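Local coordinates for protein 2-oxoglutarate dehydrogenase E3 component (Thermus thermophilus, PDB 2EQ7) that probably catalyses the NAD(+)-dependent reoxidation of protein-bound dihydrolipoyl groups to lipoyl groups, with one FAD per subunit as cofactor, at residues S139-P144 with V260-Y265; E152-S157 with T232-E237; P204-E209 with P344-V349. All blocks are in the same frame, centred on the assembly; numbering follows the deposited sequence.

Contact 1 (S139-P144 with V260-Y265); sequences SAPLIP and VGRRPY. With NAD (nicotinamide-adenine-dinucleotide), chain E.
Strands 139-141 and 262-264 pair antiparallel, their short axes at 146° and 4.5 Å apart at closest approach. A140 and R263 form the hydrogen-bonded pair. R263 N gives a bond of 2.9 Å to A140 O, and A140 N returns one to R263 O. S139 with P264 and P141 with R262 are non-hydrogen-bonded pairs. Past the strand, L142 N hydrogen-bonds to G261 O at 3.0 Å.

R262 grips S139 side-on. Its NH2 (2.9 Å) and NE (3.0 Å) both donate hydrogen bonds to S139 OG, neither straight. The oxygen sits about 20° out of the guanidinium plane. The chain bends at chi3 (66°), turning the guanidinium back along the partner strand, with the A140 backbone over one face. S139 OG is also hydrogen-bonded to D302, an FAD-binding residue. R263 lays one guanidinium face against A140 CB and makes a salt bridge to E267. V260 CG2 packs against P144 CD at 3.7 Å, while V260 CG1 lies 3.7 Å from N7A of the NAD adenine.

G261 CA comes within 3.0 Å of the bridging O3 of the NAD diphosphate. At the backbone angles of G261 a side chain would jam against the preceding carbonyl O, hence glycine. S139, R262 and Y265 touch FAD. The arrangement is a two-stranded antiparallel connection between the FAD and NAD domains of a pyridine nucleotide-disulphide oxidoreductase, set beside both nucleotides.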
loop_
_atom_site.group_PDB
_atom_site.type_symbol
_atom_site.label_atom_id
_atom_site.label_comp_id
_atom_site.label_asym_id
_atom_site.label_seq_id
_atom_site.Cartn_x
_atom_site.Cartn_y
_atom_site.Cartn_z
ATOM N N SER A 139 -8.190 19.171 -19.781
ATOM C CA SER A 139 -9.620 19.356 -19.606
ATOM C C SER A 139 -9.968 20.617 -18.830
ATOM O O SER A 139 -9.093 21.374 -18.409
ATOM C CB SER A 139 -10.205 18.137 -18.881
ATOM O OG SER A 139 -9.562 17.938 -17.630
ATOM N N ALA A 140 -11.267 20.833 -18.662
ATOM C CA ALA A 140 -11.780 21.981 -17.921
ATOM C C ALA A 140 -13.104 21.549 -17.305
ATOM O O ALA A 140 -13.702 20.561 -17.729
ATOM C CB ALA A 140 -11.996 23.160 -18.856
ATOM N N PRO A 141 -13.573 22.271 -16.282
ATOM C CA PRO A 141 -14.845 21.882 -15.667
ATOM C C PRO A 141 -16.001 22.027 -16.649
ATOM O O PRO A 141 -16.029 22.966 -17.450
ATOM C CB PRO A 141 -14.985 22.862 -14.499
ATOM C CG PRO A 141 -13.562 23.214 -14.165
ATOM C CD PRO A 141 -12.934 23.365 -15.533
ATOM N N LEU A 142 -16.945 21.092 -16.592
ATOM C CA LEU A 142 -18.117 21.165 -17.450
ATOM C C LEU A 142 -19.099 22.072 -16.723
ATOM O O LEU A 142 -19.468 21.806 -15.576
ATOM C CB LEU A 142 -18.743 19.781 -17.650
ATOM C CG LEU A 142 -20.056 19.759 -18.449
ATOM C CD1 LEU A 142 -19.834 20.345 -19.838
ATOM C CD2 LEU A 142 -20.567 18.325 -18.551
ATOM N N ILE A 143 -19.503 23.154 -17.376
ATOM C CA ILE A 143 -20.445 24.084 -16.771
ATOM C C ILE A 143 -21.659 24.247 -17.677
ATOM O O ILE A 143 -21.629 25.018 -18.635
ATOM C CB ILE A 143 -19.804 25.469 -16.548
ATOM C CG1 ILE A 143 -18.528 25.326 -15.712
ATOM C CG2 ILE A 143 -20.799 26.396 -15.835
ATOM C CD1 ILE A 143 -17.768 26.633 -15.523
ATOM N N PRO A 144 -22.738 23.504 -17.394
ATOM C CA PRO A 144 -23.955 23.595 -18.204
ATOM C C PRO A 144 -24.532 25.007 -18.129
ATOM O O PRO A 144 -24.352 25.706 -17.133
ATOM C CB PRO A 144 -24.875 22.562 -17.561
ATOM C CG PRO A 144 -23.912 21.544 -17.018
ATOM C CD PRO A 144 -22.857 22.429 -16.394
ATOM N N VAL A 260 -20.361 18.357 -12.290
ATOM C CA VAL A 260 -21.107 17.437 -13.132
ATOM C C VAL A 260 -20.258 16.833 -14.243
ATOM O O VAL A 260 -20.788 16.223 -15.173
ATOM C CB VAL A 260 -22.342 18.131 -13.743
ATOM C CG1 VAL A 260 -23.299 18.547 -12.624
ATOM C CG2 VAL A 260 -21.919 19.343 -14.561
ATOM N N GLY A 261 -18.944 17.011 -14.143
ATOM C CA GLY A 261 -18.042 16.446 -15.129
ATOM C C GLY A 261 -16.931 17.365 -15.595
ATOM O O GLY A 261 -16.826 18.513 -15.163
ATOM N N ARG A 262 -16.075 16.835 -16.463
ATOM C CA ARG A 262 -14.984 17.608 -17.042
ATOM C C ARG A 262 -14.960 17.292 -18.527
ATOM O O ARG A 262 -15.260 16.172 -18.939
ATOM C CB ARG A 262 -13.647 17.281 -16.366
ATOM C CG ARG A 262 -13.528 17.923 -14.973
ATOM C CD ARG A 262 -12.188 17.653 -14.313
ATOM N NE ARG A 262 -11.080 18.278 -15.026
ATOM C CZ ARG A 262 -10.751 19.563 -14.940
ATOM N NH1 ARG A 262 -11.441 20.388 -14.160
ATOM N NH2 ARG A 262 -9.720 20.025 -15.634
ATOM N N ARG A 263 -14.610 18.291 -19.323
ATOM C CA ARG A 263 -14.607 18.160 -20.773
ATOM C C ARG A 263 -13.231 18.416 -21.374
ATOM O O ARG A 263 -12.433 19.176 -20.819
ATOM C CB ARG A 263 -15.590 19.176 -21.346
ATOM C CG ARG A 263 -15.185 20.611 -21.008
ATOM C CD ARG A 263 -16.294 21.625 -21.241
ATOM N NE ARG A 263 -15.864 22.976 -20.887
ATOM C CZ ARG A 263 -14.944 23.670 -21.556
ATOM N NH1 ARG A 263 -14.354 23.143 -22.622
ATOM N NH2 ARG A 263 -14.611 24.890 -21.158
ATOM N N PRO A 264 -12.937 17.785 -22.522
ATOM C CA PRO A 264 -11.637 17.992 -23.169
ATOM C C PRO A 264 -11.516 19.480 -23.471
ATOM O O PRO A 264 -12.500 20.114 -23.856
ATOM C CB PRO A 264 -11.747 17.167 -24.451
ATOM C CG PRO A 264 -12.686 16.074 -24.075
ATOM C CD PRO A 264 -13.742 16.797 -23.260
ATOM N N TYR A 265 -10.320 20.035 -23.311
ATOM C CA TYR A 265 -10.105 21.459 -23.550
ATOM C C TYR A 265 -9.217 21.729 -24.764
ATOM O O TYR A 265 -8.061 21.310 -24.796
ATOM C CB TYR A 265 -9.473 22.090 -22.309
ATOM C CG TYR A 265 -9.261 23.582 -22.409
ATOM C CD1 TYR A 265 -10.280 24.477 -22.083
ATOM C CD2 TYR A 265 -8.036 24.102 -22.827
ATOM C CE1 TYR A 265 -10.084 25.853 -22.166
ATOM C CE2 TYR A 265 -7.830 25.474 -22.915
ATOM C CZ TYR A 265 -8.857 26.342 -22.582
ATOM O OH TYR A 265 -8.651 27.701 -22.664
HETATM P PA NAD E . -17.892 12.715 -13.017
HETATM O O1A NAD E . -18.222 12.116 -14.320
HETATM O O2A NAD E . -16.767 11.803 -12.306
HETATM O O5B NAD E . -19.207 12.770 -12.090
HETATM C C5B NAD E . -20.178 13.623 -12.701
HETATM C C4B NAD E . -21.541 13.320 -12.066
HETATM O O4B NAD E . -22.438 14.436 -12.222
HETATM C C3B NAD E . -22.190 12.103 -12.742
HETATM O O3B NAD E . -22.379 11.048 -11.783
HETATM C C2B NAD E . -23.516 12.664 -13.298
HETATM O O2B NAD E . -24.570 11.697 -13.290
HETATM C C1B NAD E . -23.764 13.879 -12.374
HETATM N N9A NAD E . -24.673 14.878 -12.979
HETATM C C8A NAD E . -24.644 15.363 -14.265
HETATM N N7A NAD E . -25.597 16.234 -14.439
HETATM C C5A NAD E . -26.299 16.369 -13.289
HETATM C C6A NAD E . -27.420 17.146 -12.869
HETATM N N6A NAD E . -28.048 18.019 -13.746
HETATM N N1A NAD E . -27.862 17.014 -11.595
HETATM C C2A NAD E . -27.275 16.177 -10.730
HETATM N N3A NAD E . -26.224 15.433 -11.083
HETATM C C4A NAD E . -25.710 15.495 -12.333
HETATM O O3 NAD E . -17.333 14.218 -13.298
HETATM P PN NAD E . -16.277 14.742 -12.162
HETATM O O1N NAD E . -16.561 14.079 -10.796
HETATM O O2N NAD E . -16.420 16.278 -12.028
HETATM O O5D NAD E . -14.746 14.389 -12.572
HETATM C C5D NAD E . -14.575 14.577 -13.982
HETATM C C4D NAD E . -13.455 13.652 -14.503
HETATM O O4D NAD E . -12.233 13.777 -13.693
HETATM C C3D NAD E . -13.890 12.172 -14.468
HETATM O O3D NAD E . -13.615 11.535 -15.716
HETATM C C2D NAD E . -13.101 11.564 -13.304
HETATM O O2D NAD E . -12.768 10.190 -13.535
HETATM C C1D NAD E . -11.855 12.458 -13.168
HETATM N N1N NAD E . -11.458 12.540 -11.738
HETATM C C2N NAD E . -10.759 11.520 -11.194
HETATM C C3N NAD E . -10.372 11.569 -9.825
HETATM C C7N NAD E . -9.612 10.463 -9.196
HETATM O O7N NAD E . -9.343 9.473 -9.839
HETATM N N7N NAD E . -9.224 10.552 -7.900
HETATM C C4N NAD E . -10.739 12.709 -9.059
HETATM C C5N NAD E . -11.462 13.735 -9.666
HETATM C C6N NAD E . -11.810 13.623 -11.017
HETATM O O HOH W 1 -15.093 25.346 -17.851
HETATM O O HOH W 2 -18.735 20.572 -13.310
HETATM O O HOH W 3 -18.433 23.779 -19.929
#

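Contact 2 (E152-S157 with T232-E237); sequences ERVVTS and TAVVPE. With FAD (flavin-adenine dinucleotide), chain D.
V154 packs against V234 and P236 at the heart of this contact. V154 CG1 lies 3.6 Å from V234 CG1. The other branch, V154 CG2, meets the same V234 methyl and also reaches P236 CG at 3.6 Å, the valine crossing the proline ring at about a right angle. V154 CG1 stands anti to its backbone N (chi1 175°), which spreads both methyls over the opposing strand.

R153 extends the contact toward solvent. One face of its guanidinium rests on P236 CB, which lies 3.4 Å from the plane and toward the rim; the two side chains cross at about a right angle. R153 NH1 and CZ both lie 3.6 Å from P236 CB.

A second shell fixes this arginine. R153 NE forms a salt bridge with D150, and R153 NH2 bonds to A238 O. D150 also accepts from V154 N, holding side chain and backbone alike. Strand 255-258 lies next to strand 154-155, and its V256 and V258 pack on V234 and V154.

No hydrogen bond joins the two segments. R153 NH2 and E237 OE2 stay 5.9 Å apart, so their attraction is probably modest. Strand 154-155, the edge of the five-stranded parallel sheet of the NAD-binding part, thus meets strand 231-237, an outer strand of the three-stranded antiparallel sheet, through apolar groups and a guanidinium face, while D150 and A238 hold R153 NE and NH2.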
loop_
_atom_site.group_PDB
_atom_site.type_symbol
_atom_site.label_atom_id
_atom_site.label_comp_id
_atom_site.label_asym_id
_atom_site.label_seq_id
_atom_site.Cartn_x
_atom_site.Cartn_y
_atom_site.Cartn_z
ATOM N N GLU A 152 -17.413 32.196 -7.018
ATOM C CA GLU A 152 -17.335 32.710 -5.656
ATOM C C GLU A 152 -18.349 31.979 -4.776
ATOM O O GLU A 152 -17.984 31.324 -3.801
ATOM C CB GLU A 152 -17.622 34.214 -5.639
ATOM C CG GLU A 152 -17.161 34.917 -4.372
ATOM C CD GLU A 152 -17.453 36.409 -4.388
ATOM O OE1 GLU A 152 -17.296 37.040 -5.457
ATOM O OE2 GLU A 152 -17.827 36.953 -3.329
ATOM N N ARG A 153 -19.623 32.093 -5.142
ATOM C CA ARG A 153 -20.714 31.456 -4.410
ATOM C C ARG A 153 -21.094 30.140 -5.083
ATOM O O ARG A 153 -21.347 29.138 -4.411
ATOM C CB ARG A 153 -21.912 32.403 -4.350
ATOM C CG ARG A 153 -21.643 33.643 -3.510
ATOM C CD ARG A 153 -22.645 34.751 -3.796
ATOM N NE ARG A 153 -22.479 35.297 -5.142
ATOM C CZ ARG A 153 -23.195 36.302 -5.635
ATOM N NH1 ARG A 153 -22.975 36.734 -6.871
ATOM N NH2 ARG A 153 -24.134 36.875 -4.893
ATOM N N VAL A 154 -21.154 30.161 -6.412
ATOM C CA VAL A 154 -21.440 28.970 -7.206
ATOM C C VAL A 154 -20.086 28.749 -7.864
ATOM O O VAL A 154 -19.658 29.533 -8.717
ATOM C CB VAL A 154 -22.523 29.230 -8.264
ATOM C CG1 VAL A 154 -22.694 27.998 -9.151
ATOM C CG2 VAL A 154 -23.842 29.553 -7.573
ATOM N N VAL A 155 -19.418 27.675 -7.459
ATOM C CA VAL A 155 -18.062 27.403 -7.914
ATOM C C VAL A 155 -17.785 26.084 -8.616
ATOM O O VAL A 155 -18.639 25.201 -8.699
ATOM C CB VAL A 155 -17.105 27.458 -6.701
ATOM C CG1 VAL A 155 -17.279 28.770 -5.953
ATOM C CG2 VAL A 155 -17.395 26.287 -5.758
ATOM N N THR A 156 -16.556 25.978 -9.122
ATOM C CA THR A 156 -16.075 24.758 -9.750
ATOM C C THR A 156 -15.135 24.192 -8.689
ATOM O O THR A 156 -14.945 24.803 -7.635
ATOM C CB THR A 156 -15.256 25.031 -11.037
ATOM O OG1 THR A 156 -14.055 25.741 -10.705
ATOM C CG2 THR A 156 -16.073 25.855 -12.032
ATOM N N SER A 157 -14.540 23.038 -8.959
ATOM C CA SER A 157 -13.626 22.430 -8.002
ATOM C C SER A 157 -12.473 23.353 -7.602
ATOM O O SER A 157 -12.016 23.330 -6.460
ATOM C CB SER A 157 -13.074 21.126 -8.577
ATOM O OG SER A 157 -12.554 21.330 -9.882
ATOM N N THR A 232 -31.853 21.466 -12.050
ATOM C CA THR A 232 -32.233 22.216 -13.239
ATOM C C THR A 232 -31.668 23.628 -13.297
ATOM O O THR A 232 -31.687 24.260 -14.350
ATOM C CB THR A 232 -33.763 22.303 -13.349
ATOM O OG1 THR A 232 -34.296 22.826 -12.126
ATOM C CG2 THR A 232 -34.356 20.926 -13.612
ATOM N N ALA A 233 -31.175 24.129 -12.171
ATOM C CA ALA A 233 -30.611 25.470 -12.148
ATOM C C ALA A 233 -29.876 25.767 -10.854
ATOM O O ALA A 233 -30.231 25.258 -9.791
ATOM C CB ALA A 233 -31.712 26.507 -12.361
ATOM N N VAL A 234 -28.837 26.583 -10.968
ATOM C CA VAL A 234 -28.049 27.012 -9.822
ATOM C C VAL A 234 -27.789 28.490 -10.069
ATOM O O VAL A 234 -27.224 28.863 -11.103
ATOM C CB VAL A 234 -26.708 26.252 -9.724
ATOM C CG1 VAL A 234 -25.940 26.718 -8.490
ATOM C CG2 VAL A 234 -26.965 24.755 -9.651
ATOM N N VAL A 235 -28.212 29.332 -9.130
ATOM C CA VAL A 235 -28.052 30.774 -9.278
ATOM C C VAL A 235 -27.529 31.459 -8.018
ATOM O O VAL A 235 -28.069 31.267 -6.928
ATOM C CB VAL A 235 -29.400 31.441 -9.658
ATOM C CG1 VAL A 235 -29.199 32.927 -9.914
ATOM C CG2 VAL A 235 -29.994 30.760 -10.886
ATOM N N PRO A 236 -26.467 32.269 -8.156
ATOM C CA PRO A 236 -25.868 32.993 -7.030
ATOM C C PRO A 236 -26.876 34.005 -6.499
ATOM O O PRO A 236 -27.552 34.676 -7.281
ATOM C CB PRO A 236 -24.663 33.694 -7.661
ATOM C CG PRO A 236 -24.368 32.890 -8.888
ATOM C CD PRO A 236 -25.734 32.546 -9.403
ATOM N N GLU A 237 -26.970 34.118 -5.178
ATOM C CA GLU A 237 -27.901 35.051 -4.553
ATOM C C GLU A 237 -27.370 35.482 -3.193
ATOM O O GLU A 237 -27.129 34.646 -2.326
ATOM C CB GLU A 237 -29.272 34.386 -4.390
ATOM C CG GLU A 237 -30.301 35.200 -3.608
ATOM C CD GLU A 237 -30.683 36.498 -4.295
ATOM O OE1 GLU A 237 -31.670 37.131 -3.862
ATOM O OE2 GLU A 237 -29.997 36.889 -5.265
HETATM P PA FAD D . -4.070 18.899 -17.764
HETATM O O1A FAD D . -3.346 18.593 -16.506
HETATM O O2A FAD D . -5.276 19.540 -17.724
HETATM O O5B FAD D . -3.077 19.887 -18.366
HETATM C C5B FAD D . -3.316 20.592 -19.635
HETATM C C4B FAD D . -2.435 21.864 -19.579
HETATM O O4B FAD D . -2.506 22.472 -20.910
HETATM C C3B FAD D . -2.862 22.966 -18.590
HETATM O O3B FAD D . -1.897 23.325 -17.659
HETATM C C2B FAD D . -3.381 24.079 -19.494
HETATM O O2B FAD D . -3.189 25.358 -18.953
HETATM C C1B FAD D . -2.526 23.920 -20.715
HETATM N N9A FAD D . -3.062 24.347 -22.008
HETATM C C8A FAD D . -4.304 24.059 -22.536
HETATM N N7A FAD D . -4.481 24.585 -23.750
HETATM C C5A FAD D . -3.306 25.243 -24.026
HETATM C C6A FAD D . -2.858 26.016 -25.202
HETATM N N6A FAD D . -3.586 26.215 -26.278
HETATM N N1A FAD D . -1.578 26.539 -25.101
HETATM C C2A FAD D . -0.787 26.353 -24.000
HETATM N N3A FAD D . -1.118 25.659 -22.890
HETATM C C4A FAD D . -2.385 25.122 -22.948
HETATM N N1 FAD D . -6.494 12.443 -11.448
HETATM C C2 FAD D . -5.900 11.430 -10.831
HETATM O O2 FAD D . -5.350 10.559 -11.444
HETATM N N3 FAD D . -5.878 11.331 -9.400
HETATM C C4 FAD D . -6.480 12.291 -8.595
HETATM O O4 FAD D . -6.440 12.174 -7.387
HETATM C C4X FAD D . -7.132 13.406 -9.269
HETATM N N5 FAD D . -7.732 14.381 -8.544
HETATM C C5X FAD D . -8.321 15.432 -9.222
HETATM C C6 FAD D . -8.938 16.452 -8.442
HETATM C C7 FAD D . -9.539 17.546 -9.040
HETATM C C7M FAD D . -10.179 18.611 -8.174
HETATM C C8 FAD D . -9.548 17.667 -10.507
HETATM C C8M FAD D . -10.182 18.845 -11.224
HETATM C C9 FAD D . -8.947 16.656 -11.286
HETATM C C9A FAD D . -8.339 15.548 -10.661
HETATM N N10 FAD D . -7.701 14.478 -11.390
HETATM C C10 FAD D . -7.110 13.437 -10.735
HETATM C "C1'" FAD D . -7.679 14.520 -12.872
HETATM C "C2'" FAD D . -6.263 14.922 -13.346
HETATM O "O2'" FAD D . -5.996 16.219 -12.809
HETATM C "C3'" FAD D . -6.246 14.940 -14.865
HETATM O "O3'" FAD D . -6.545 13.637 -15.355
HETATM C "C4'" FAD D . -4.855 15.317 -15.366
HETATM O "O4'" FAD D . -4.475 16.634 -14.893
HETATM C "C5'" FAD D . -4.898 15.289 -16.879
HETATM O "O5'" FAD D . -3.464 15.667 -17.425
HETATM P P FAD D . -3.363 16.312 -18.790
HETATM O O1P FAD D . -1.836 16.445 -18.980
HETATM O O2P FAD D . -4.023 15.590 -19.793
HETATM O O3P FAD D . -4.061 17.623 -18.736
#

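Contact 3 (P204-E209 with P344-V349); sequences PTMDLE and PEIAAV
M206 reaches across to strand 345-350 and lies obliquely over I346. M206 SD sits 3.7 Å from I346 CG2, and M206 CE touches A348 CB at the same 3.7 Å. The thioether thus spans two residues on one side of the strand, I346 and A348, both of which point toward the loop. Between them SD passes the strand backbone, 3.8 Å from A347 C.

The methionine is folded rather than extended. Bends at chi2 (-67°) and chi3 (106°) turn SD and CE onto the strand. I346 holds CG2 anti to its backbone N, and this methyl also meets M206 CG at 4.0 Å. The contact is apolar and largely buried. S211 and S338 also touch M206, and V210 and F218 of helix 208-221 press on I346.

Next to the methionine the chain starts a helix. D207 is its N-cap, and D207 OD1 accepts a weak bond from E209 N. The same carboxylate makes a salt bridge to K387 and accepts from E353 N. A348 also packs on H401 of the neighbouring strand 397-404.

This is an interdomain contact. The loop leading into helix 208-221 comes from the nucleotide-binding part, and P204 touches NAD. Strand 345-350 belongs to the antiparallel sheet of the dimerisation domain, where E345 forms a salt bridge with R375 of the second subunit.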
loop_
_atom_site.group_PDB
_atom_site.type_symbol
_atom_site.label_atom_id
_atom_site.label_comp_id
_atom_site.label_asym_id
_atom_site.label_seq_id
_atom_site.Cartn_x
_atom_site.Cartn_y
_atom_site.Cartn_z
ATOM N N PRO A 204 -19.673 6.887 -10.954
ATOM C CA PRO A 204 -19.918 6.143 -12.196
ATOM C C PRO A 204 -18.790 5.263 -12.746
ATOM O O PRO A 204 -19.058 4.366 -13.538
ATOM C CB PRO A 204 -20.322 7.242 -13.175
ATOM C CG PRO A 204 -19.537 8.419 -12.691
ATOM C CD PRO A 204 -19.742 8.339 -11.198
ATOM N N THR A 205 -17.545 5.505 -12.344
ATOM C CA THR A 205 -16.441 4.693 -12.856
ATOM C C THR A 205 -16.096 3.507 -11.966
ATOM O O THR A 205 -15.237 2.699 -12.314
ATOM C CB THR A 205 -15.152 5.524 -13.056
ATOM O OG1 THR A 205 -14.724 6.061 -11.798
ATOM C CG2 THR A 205 -15.397 6.658 -14.043
ATOM N N MET A 206 -16.756 3.403 -10.819
ATOM C CA MET A 206 -16.499 2.301 -9.901
ATOM C C MET A 206 -17.416 1.123 -10.208
ATOM O O MET A 206 -18.378 1.248 -10.965
ATOM C CB MET A 206 -16.737 2.749 -8.455
ATOM C CG MET A 206 -15.798 3.844 -7.956
ATOM S SD MET A 206 -14.088 3.283 -7.825
ATOM C CE MET A 206 -13.335 4.082 -9.212
ATOM N N ASP A 207 -17.098 -0.027 -9.626
ATOM C CA ASP A 207 -17.918 -1.213 -9.792
ATOM C C ASP A 207 -19.209 -0.853 -9.054
ATOM O O ASP A 207 -19.165 -0.187 -8.022
ATOM C CB ASP A 207 -17.212 -2.412 -9.154
ATOM C CG ASP A 207 -18.094 -3.636 -9.070
ATOM O OD1 ASP A 207 -18.745 -3.822 -8.024
ATOM O OD2 ASP A 207 -18.136 -4.407 -10.051
ATOM N N LEU A 208 -20.356 -1.268 -9.581
ATOM C CA LEU A 208 -21.629 -0.912 -8.959
ATOM C C LEU A 208 -21.759 -1.307 -7.489
ATOM O O LEU A 208 -22.275 -0.532 -6.681
ATOM C CB LEU A 208 -22.796 -1.497 -9.763
ATOM C CG LEU A 208 -24.196 -1.081 -9.303
ATOM C CD1 LEU A 208 -24.334 0.444 -9.313
ATOM C CD2 LEU A 208 -25.232 -1.713 -10.234
ATOM N N GLU A 209 -21.301 -2.503 -7.133
ATOM C CA GLU A 209 -21.392 -2.928 -5.740
ATOM C C GLU A 209 -20.616 -1.952 -4.863
ATOM O O GLU A 209 -21.043 -1.610 -3.756
ATOM C CB GLU A 209 -20.812 -4.331 -5.544
ATOM C CG GLU A 209 -21.096 -4.872 -4.148
ATOM C CD GLU A 209 -20.431 -6.203 -3.860
ATOM O OE1 GLU A 209 -20.649 -6.727 -2.749
ATOM O OE2 GLU A 209 -19.694 -6.722 -4.726
ATOM N N PRO A 344 -13.355 5.808 4.131
ATOM C CA PRO A 344 -12.453 4.883 3.436
ATOM C C PRO A 344 -12.181 5.274 1.984
ATOM O O PRO A 344 -12.932 6.051 1.392
ATOM C CB PRO A 344 -13.198 3.559 3.527
ATOM C CG PRO A 344 -14.628 3.993 3.389
ATOM C CD PRO A 344 -14.679 5.196 4.329
ATOM N N GLU A 345 -11.100 4.744 1.421
ATOM C CA GLU A 345 -10.778 5.013 0.027
ATOM C C GLU A 345 -11.659 4.082 -0.799
ATOM O O GLU A 345 -12.246 3.133 -0.270
ATOM C CB GLU A 345 -9.296 4.734 -0.274
ATOM C CG GLU A 345 -8.321 5.627 0.492
ATOM C CD GLU A 345 -6.896 5.573 -0.048
ATOM O OE1 GLU A 345 -6.504 4.543 -0.647
ATOM O OE2 GLU A 345 -6.159 6.563 0.145
ATOM N N ILE A 346 -11.755 4.365 -2.091
ATOM C CA ILE A 346 -12.566 3.572 -3.005
ATOM C C ILE A 346 -11.696 3.385 -4.235
ATOM O O ILE A 346 -11.088 4.344 -4.712
ATOM C CB ILE A 346 -13.841 4.330 -3.399
ATOM C CG1 ILE A 346 -14.528 4.876 -2.141
ATOM C CG2 ILE A 346 -14.788 3.397 -4.145
ATOM C CD1 ILE A 346 -15.627 5.875 -2.422
ATOM N N ALA A 347 -11.630 2.167 -4.758
ATOM C CA ALA A 347 -10.776 1.938 -5.916
ATOM C C ALA A 347 -11.272 0.886 -6.894
ATOM O O ALA A 347 -12.067 0.006 -6.551
ATOM C CB ALA A 347 -9.364 1.582 -5.448
ATOM N N ALA A 348 -10.781 0.994 -8.124
ATOM C CA ALA A 348 -11.134 0.065 -9.182
ATOM C C ALA A 348 -9.956 -0.087 -10.134
ATOM O O ALA A 348 -9.214 0.862 -10.375
ATOM C CB ALA A 348 -12.346 0.582 -9.953
ATOM N N VAL A 349 -9.777 -1.295 -10.654
ATOM C CA VAL A 349 -8.729 -1.548 -11.634
ATOM C C VAL A 349 -9.292 -2.642 -12.539
ATOM O O VAL A 349 -9.888 -3.604 -12.059
ATOM C CB VAL A 349 -7.396 -1.998 -10.976
ATOM C CG1 VAL A 349 -7.534 -3.379 -10.371
ATOM C CG2 VAL A 349 -6.273 -1.959 -12.008
#

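Contacts 1 and 2 are neighbours, with centres 15 Å apart. They touch where P141 and I143 pack on T156; strands 139-141 and 154-155 are also consecutive in the chain. Both segments of contact 2 fall between those of contact 1 in sequence. Contact 3 stands apart, its centre 21 Å from contact 1 and 28 Å from contact 2, touching neither. Segment 204-209 falls between the two segments of contact 2; 344-349 follows them all, so contact 3 crosses both. Contact 1 links the FAD and NAD parts through its two-stranded sheet. Contact 2 packs the parallel sheet's edge against the three-stranded antiparallel sheet within the NAD-binding part. Contact 3 ties that part to the dimerisation domain.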